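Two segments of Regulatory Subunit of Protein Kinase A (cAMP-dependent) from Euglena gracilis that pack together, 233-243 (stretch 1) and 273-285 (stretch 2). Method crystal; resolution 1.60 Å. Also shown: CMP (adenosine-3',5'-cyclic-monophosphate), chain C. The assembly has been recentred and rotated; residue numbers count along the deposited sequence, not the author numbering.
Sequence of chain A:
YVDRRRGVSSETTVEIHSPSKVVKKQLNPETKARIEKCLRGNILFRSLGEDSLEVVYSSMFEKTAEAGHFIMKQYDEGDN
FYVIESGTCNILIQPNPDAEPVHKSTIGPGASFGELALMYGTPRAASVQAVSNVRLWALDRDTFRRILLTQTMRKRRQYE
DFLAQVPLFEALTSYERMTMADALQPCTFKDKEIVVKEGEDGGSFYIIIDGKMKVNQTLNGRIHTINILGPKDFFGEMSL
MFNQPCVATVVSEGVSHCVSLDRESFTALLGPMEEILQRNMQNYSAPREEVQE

Stretch 1, residues 233-243: DFFGEMSLMFN
Stretch 2 (273-285) MEEILQRNMQNYS

Stretch 1 enters as a short extended segment, with Phe-234 (phi/psi -143/168) and Phe-235 (-165/163) in strand conformation, and turns at Gly-236. The phi/psi of 98/2 there would jam a CB against the preceding carbonyl oxygen, so the turn calls for glycine. A short helix follows, its backbone bonds running from Met-241 N to Glu-237 O (2.8 Å) and from Phe-242 N to Met-238 O (3.1 Å); Asn-243 then leaves helical geometry with positive phi (47/66). Stretch 2 is helical from Glu-274, with bonds such as Gln-278 N to Glu-274 O (2.8 Å), and tightens into a 3-10 segment at 282-284, where Tyr-284 N donates to Met-281 O (2.9 Å). The two helix axes approach to 11.6 Å with an angle of 119° between their N-to-C directions. Register is set by CA-CA distances of 7.5 Å for Glu-237 and Leu-277, 8.8 Å for Met-238 and Met-281, and 8.9 Å for Met-241 and Glu-274. The contact buries 529 Å² in total.

Much of the interface is apolar and gathers around the methyl end of Met-281. Its side chain (m, t, t) is extended, so that CE lies 3.2 Å from Met-238 CG, 3.3 Å from Phe-242 CE2 and 3.8 Å from Met-241 SD. Met-281 SD sits at the edge of the Phe-242 ring, 5.1 Å from its centroid. Met-241 (m, t, p) points toward stretch 2 and reaches two residues one turn apart on the stretch 2 helix: its SD is 4.0 Å from Leu-277 CB, and its CE is 3.8 Å from Glu-274 CG. Phe-234, chi1 48° (p), leaves its backbone sideways, but its ring reaches across, placing CE1 3.3 Å from Leu-277 CD2 and 3.7 Å from Asn-280 ND2; both approach the ring obliquely.

The direct polar link is between Glu-237 and Tyr-284. Tyr-284 OH donates to Glu-237 OE2 at 2.7 Å, close to the plane of the tyrosine ring. Glu-237 adopts chi1 82° (p) and chi2 -77° (m), and its other oxygen, OE1, accepts from CMP O2' at 2.6 Å. One carboxylate thus ties stretch 2 to the nucleotide ribose. Gly-236 N also donates to CMP O2' (2.9 Å), while Ser-239 binds the phosphate through N and OG, which lie 2.9 and 2.7 Å from CMP O1P. The Tyr-284 ring, chi1 -63° (m) and chi2 -16°, covers the adenine with one face, over CMP C5; at its edge Met-238 SD stands 3.8 Å from Tyr-284 CD2. This arrangement suits a cAMP-dependent regulatory subunit.

Two waters extend the polar network. Water 1 donates to Phe-234 O (2.7 Å from its oxygen) and to Tyr-284 OH (2.8 Å). Water 2 donates to Leu-277 O at 2.6 Å and weakly to Glu-237 OE2 at 3.0 Å, and accepts from Asn-280 ND2 at 3.0 Å.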

# COMPACT_ATOMS: atom_id res chain seq x y z
N ASP A 233 0.53 -17.08 -8.46
CA ASP A 233 0.23 -17.64 -7.14
C ASP A 233 0.83 -16.76 -6.05
O ASP A 233 1.67 -15.89 -6.31
CB ASP A 233 0.77 -19.06 -6.99
CG ASP A 233 0.11 -20.05 -7.93
OD1 ASP A 233 -1.07 -19.84 -8.29
OD2 ASP A 233 0.79 -21.03 -8.32
N PHE A 234 0.43 -17.01 -4.81
CA PHE A 234 0.83 -16.16 -3.70
C PHE A 234 1.06 -17.04 -2.48
O PHE A 234 0.65 -18.21 -2.46
CB PHE A 234 -0.23 -15.08 -3.41
CG PHE A 234 -1.61 -15.62 -3.32
CD1 PHE A 234 -2.06 -16.21 -2.15
CD2 PHE A 234 -2.46 -15.57 -4.43
CE1 PHE A 234 -3.34 -16.73 -2.06
CE2 PHE A 234 -3.75 -16.08 -4.35
CZ PHE A 234 -4.19 -16.66 -3.17
N PHE A 235 1.68 -16.47 -1.45
CA PHE A 235 1.90 -17.28 -0.24
C PHE A 235 2.27 -16.35 0.90
O PHE A 235 2.64 -15.19 0.69
CB PHE A 235 3.01 -18.32 -0.46
CG PHE A 235 4.34 -17.72 -0.86
CD1 PHE A 235 4.64 -17.49 -2.22
CD2 PHE A 235 5.29 -17.40 0.10
CE1 PHE A 235 5.88 -16.93 -2.62
CE2 PHE A 235 6.54 -16.86 -0.28
CZ PHE A 235 6.82 -16.61 -1.65
N GLY A 236 2.16 -16.85 2.12
CA GLY A 236 2.55 -16.09 3.28
C GLY A 236 1.39 -15.43 3.98
O GLY A 236 1.59 -14.73 4.98
N GLU A 237 0.17 -15.65 3.48
CA GLU A 237 -1.00 -14.96 4.00
C GLU A 237 -1.47 -15.51 5.34
O GLU A 237 -2.04 -14.76 6.14
CB GLU A 237 -2.14 -15.03 2.98
CG GLU A 237 -2.95 -16.36 3.00
CD GLU A 237 -2.25 -17.53 2.32
OE1 GLU A 237 -1.15 -17.33 1.76
OE2 GLU A 237 -2.80 -18.67 2.35
N MET A 238 -1.26 -16.80 5.63
CA MET A 238 -1.91 -17.33 6.83
C MET A 238 -1.25 -16.81 8.10
O MET A 238 -1.94 -16.44 9.06
CB MET A 238 -1.92 -18.86 6.77
CG MET A 238 -2.95 -19.36 5.74
SD MET A 238 -3.27 -21.11 5.97
CE MET A 238 -1.57 -21.64 5.77
N SER A 239 0.09 -16.73 8.12
CA SER A 239 0.75 -16.17 9.29
C SER A 239 0.28 -14.75 9.55
O SER A 239 0.13 -14.33 10.71
CB SER A 239 2.27 -16.20 9.11
OG SER A 239 2.66 -15.61 7.87
N LEU A 240 0.03 -13.98 8.49
CA LEU A 240 -0.36 -12.60 8.69
C LEU A 240 -1.83 -12.48 9.04
O LEU A 240 -2.19 -11.65 9.88
CB LEU A 240 -0.03 -11.79 7.44
CG LEU A 240 1.45 -11.70 7.07
CD1 LEU A 240 1.63 -10.83 5.80
CD2 LEU A 240 2.30 -11.17 8.21
N MET A 241 -2.70 -13.28 8.42
CA MET A 241 -4.13 -13.13 8.65
C MET A 241 -4.53 -13.57 10.05
O MET A 241 -5.45 -13.00 10.65
CB MET A 241 -4.93 -13.90 7.60
CG MET A 241 -4.73 -13.38 6.19
SD MET A 241 -5.52 -14.36 4.92
CE MET A 241 -7.24 -13.88 5.12
N PHE A 242 -3.86 -14.59 10.58
CA PHE A 242 -4.24 -15.21 11.85
C PHE A 242 -3.18 -15.03 12.92
O PHE A 242 -3.28 -15.65 13.99
CB PHE A 242 -4.53 -16.70 11.64
CG PHE A 242 -5.45 -16.96 10.49
CD1 PHE A 242 -6.70 -16.38 10.45
CD2 PHE A 242 -5.06 -17.80 9.46
CE1 PHE A 242 -7.55 -16.62 9.39
CE2 PHE A 242 -5.92 -18.05 8.40
CZ PHE A 242 -7.16 -17.45 8.37
N ASN A 243 -2.16 -14.22 12.66
CA ASN A 243 -1.08 -13.94 13.60
C ASN A 243 -0.54 -15.22 14.23
O ASN A 243 -0.66 -15.46 15.44
CB ASN A 243 -1.53 -12.95 14.68
CG ASN A 243 -0.37 -12.20 15.30
OD1 ASN A 243 0.78 -12.62 15.19
ND2 ASN A 243 -0.67 -11.08 15.94
N MET A 273 -9.08 -8.32 -0.72
CA MET A 273 -8.45 -9.60 -1.03
C MET A 273 -8.95 -10.74 -0.16
O MET A 273 -8.71 -11.90 -0.49
CB MET A 273 -6.93 -9.51 -0.87
CG MET A 273 -6.20 -8.67 -1.92
SD MET A 273 -4.40 -8.68 -1.66
CE MET A 273 -4.27 -8.09 0.02
N GLU A 274 -9.63 -10.43 0.95
CA GLU A 274 -9.77 -11.43 2.00
C GLU A 274 -10.61 -12.62 1.56
O GLU A 274 -10.30 -13.76 1.92
CB GLU A 274 -10.37 -10.79 3.26
CG GLU A 274 -10.21 -11.67 4.48
CD GLU A 274 -10.83 -11.07 5.72
OE1 GLU A 274 -11.86 -10.37 5.59
OE2 GLU A 274 -10.27 -11.28 6.82
N GLU A 275 -11.69 -12.39 0.81
CA GLU A 275 -12.51 -13.52 0.39
C GLU A 275 -11.74 -14.44 -0.53
O GLU A 275 -11.84 -15.67 -0.42
CB GLU A 275 -13.78 -13.03 -0.29
CG GLU A 275 -14.84 -12.55 0.67
CD GLU A 275 -16.23 -12.59 0.06
OE1 GLU A 275 -16.39 -13.27 -0.98
OE2 GLU A 275 -17.14 -11.94 0.62
N ILE A 276 -10.98 -13.88 -1.48
CA ILE A 276 -10.17 -14.72 -2.36
C ILE A 276 -9.16 -15.51 -1.54
O ILE A 276 -8.97 -16.72 -1.75
CB ILE A 276 -9.50 -13.88 -3.45
CG1 ILE A 276 -10.54 -13.45 -4.50
CG2 ILE A 276 -8.34 -14.66 -4.07
CD1 ILE A 276 -10.02 -12.48 -5.55
N LEU A 277 -8.51 -14.85 -0.58
CA LEU A 277 -7.52 -15.52 0.26
C LEU A 277 -8.15 -16.63 1.08
O LEU A 277 -7.56 -17.71 1.26
CB LEU A 277 -6.83 -14.51 1.17
CG LEU A 277 -5.92 -13.56 0.40
CD1 LEU A 277 -5.42 -12.43 1.30
CD2 LEU A 277 -4.75 -14.35 -0.22
N GLN A 278 -9.35 -16.38 1.63
CA GLN A 278 -10.04 -17.39 2.44
C GLN A 278 -10.46 -18.59 1.60
O GLN A 278 -10.22 -19.74 1.98
CB GLN A 278 -11.24 -16.76 3.14
CG GLN A 278 -10.87 -15.77 4.22
CD GLN A 278 -12.06 -14.94 4.69
OE1 GLN A 278 -13.00 -14.68 3.94
NE2 GLN A 278 -12.02 -14.53 5.95
N ARG A 279 -11.11 -18.34 0.45
CA ARG A 279 -11.49 -19.42 -0.45
C ARG A 279 -10.28 -20.27 -0.82
O ARG A 279 -10.33 -21.51 -0.79
CB ARG A 279 -12.16 -18.87 -1.71
CG ARG A 279 -13.67 -18.67 -1.62
CD ARG A 279 -14.28 -18.27 -2.97
NE ARG A 279 -13.86 -16.94 -3.40
CZ ARG A 279 -14.45 -15.81 -3.02
NH1 ARG A 279 -15.50 -15.83 -2.21
NH2 ARG A 279 -13.98 -14.64 -3.45
N ASN A 280 -9.18 -19.62 -1.18
CA ASN A 280 -8.03 -20.37 -1.65
C ASN A 280 -7.49 -21.35 -0.61
O ASN A 280 -6.82 -22.32 -0.98
CB ASN A 280 -6.92 -19.43 -2.06
CG ASN A 280 -5.73 -20.16 -2.56
OD1 ASN A 280 -5.77 -20.74 -3.65
ND2 ASN A 280 -4.64 -20.15 -1.78
N MET A 281 -7.71 -21.09 0.68
CA MET A 281 -7.22 -22.02 1.69
C MET A 281 -7.90 -23.39 1.59
O MET A 281 -7.39 -24.36 2.16
CB MET A 281 -7.41 -21.43 3.08
CG MET A 281 -6.57 -20.16 3.31
SD MET A 281 -6.99 -19.49 4.93
CE MET A 281 -5.80 -18.15 5.08
N GLN A 282 -9.02 -23.48 0.88
CA GLN A 282 -9.62 -24.79 0.61
C GLN A 282 -8.63 -25.73 -0.06
O GLN A 282 -8.69 -26.95 0.15
CB GLN A 282 -10.86 -24.64 -0.28
CG GLN A 282 -12.03 -23.94 0.39
CD GLN A 282 -13.03 -23.40 -0.63
OE1 GLN A 282 -12.97 -23.74 -1.82
NE2 GLN A 282 -13.94 -22.55 -0.17
N ASN A 283 -7.72 -25.19 -0.87
CA ASN A 283 -6.75 -26.03 -1.57
C ASN A 283 -5.68 -26.58 -0.65
O ASN A 283 -4.87 -27.40 -1.10
CB ASN A 283 -6.09 -25.25 -2.71
CG ASN A 283 -7.09 -24.73 -3.73
OD1 ASN A 283 -7.84 -25.50 -4.35
ND2 ASN A 283 -7.12 -23.41 -3.91
N TYR A 284 -5.63 -26.15 0.62
CA TYR A 284 -4.56 -26.58 1.50
C TYR A 284 -4.88 -27.88 2.22
O TYR A 284 -3.96 -28.50 2.77
CB TYR A 284 -4.25 -25.52 2.55
CG TYR A 284 -3.73 -24.20 1.98
CD1 TYR A 284 -3.26 -24.11 0.67
CD2 TYR A 284 -3.70 -23.06 2.77
CE1 TYR A 284 -2.78 -22.91 0.15
CE2 TYR A 284 -3.22 -21.83 2.25
CZ TYR A 284 -2.76 -21.78 0.95
OH TYR A 284 -2.30 -20.57 0.43
N SER A 285 -6.14 -28.30 2.26
CA SER A 285 -6.47 -29.55 2.94
C SER A 285 -7.73 -30.17 2.34
O SER A 285 -8.63 -29.46 1.88
CB SER A 285 -6.65 -29.34 4.45
OG SER A 285 -7.54 -28.26 4.74
P CMP C . 2.03 -19.19 5.71
O1P CMP C . 2.07 -17.64 6.22
O2P CMP C . 1.63 -20.20 6.71
O5' CMP C . 3.51 -19.58 5.27
C5' CMP C . 3.71 -20.69 4.38
C4' CMP C . 2.69 -20.59 3.27
O4' CMP C . 2.68 -21.67 2.33
C3' CMP C . 1.24 -20.51 3.67
O3' CMP C . 0.94 -19.34 4.43
C2' CMP C . 0.55 -20.60 2.32
O2' CMP C . 0.58 -19.29 1.70
C1' CMP C . 1.53 -21.50 1.54
N9 CMP C . 0.96 -22.80 1.15
C8 CMP C . 0.90 -23.26 -0.10
N7 CMP C . 0.34 -24.47 -0.06
C5 CMP C . 0.08 -24.74 1.23
C6 CMP C . -0.49 -25.85 1.80
N6 CMP C . -0.99 -27.06 1.22
N1 CMP C . -0.67 -25.91 3.11
C2 CMP C . -0.27 -24.86 3.88
N3 CMP C . 0.29 -23.74 3.31
C4 CMP C . 0.46 -23.72 1.99
O HOH W 1 -0.19 -20.54 -1.41
O HOH W 2 -5.13 -18.38 0.53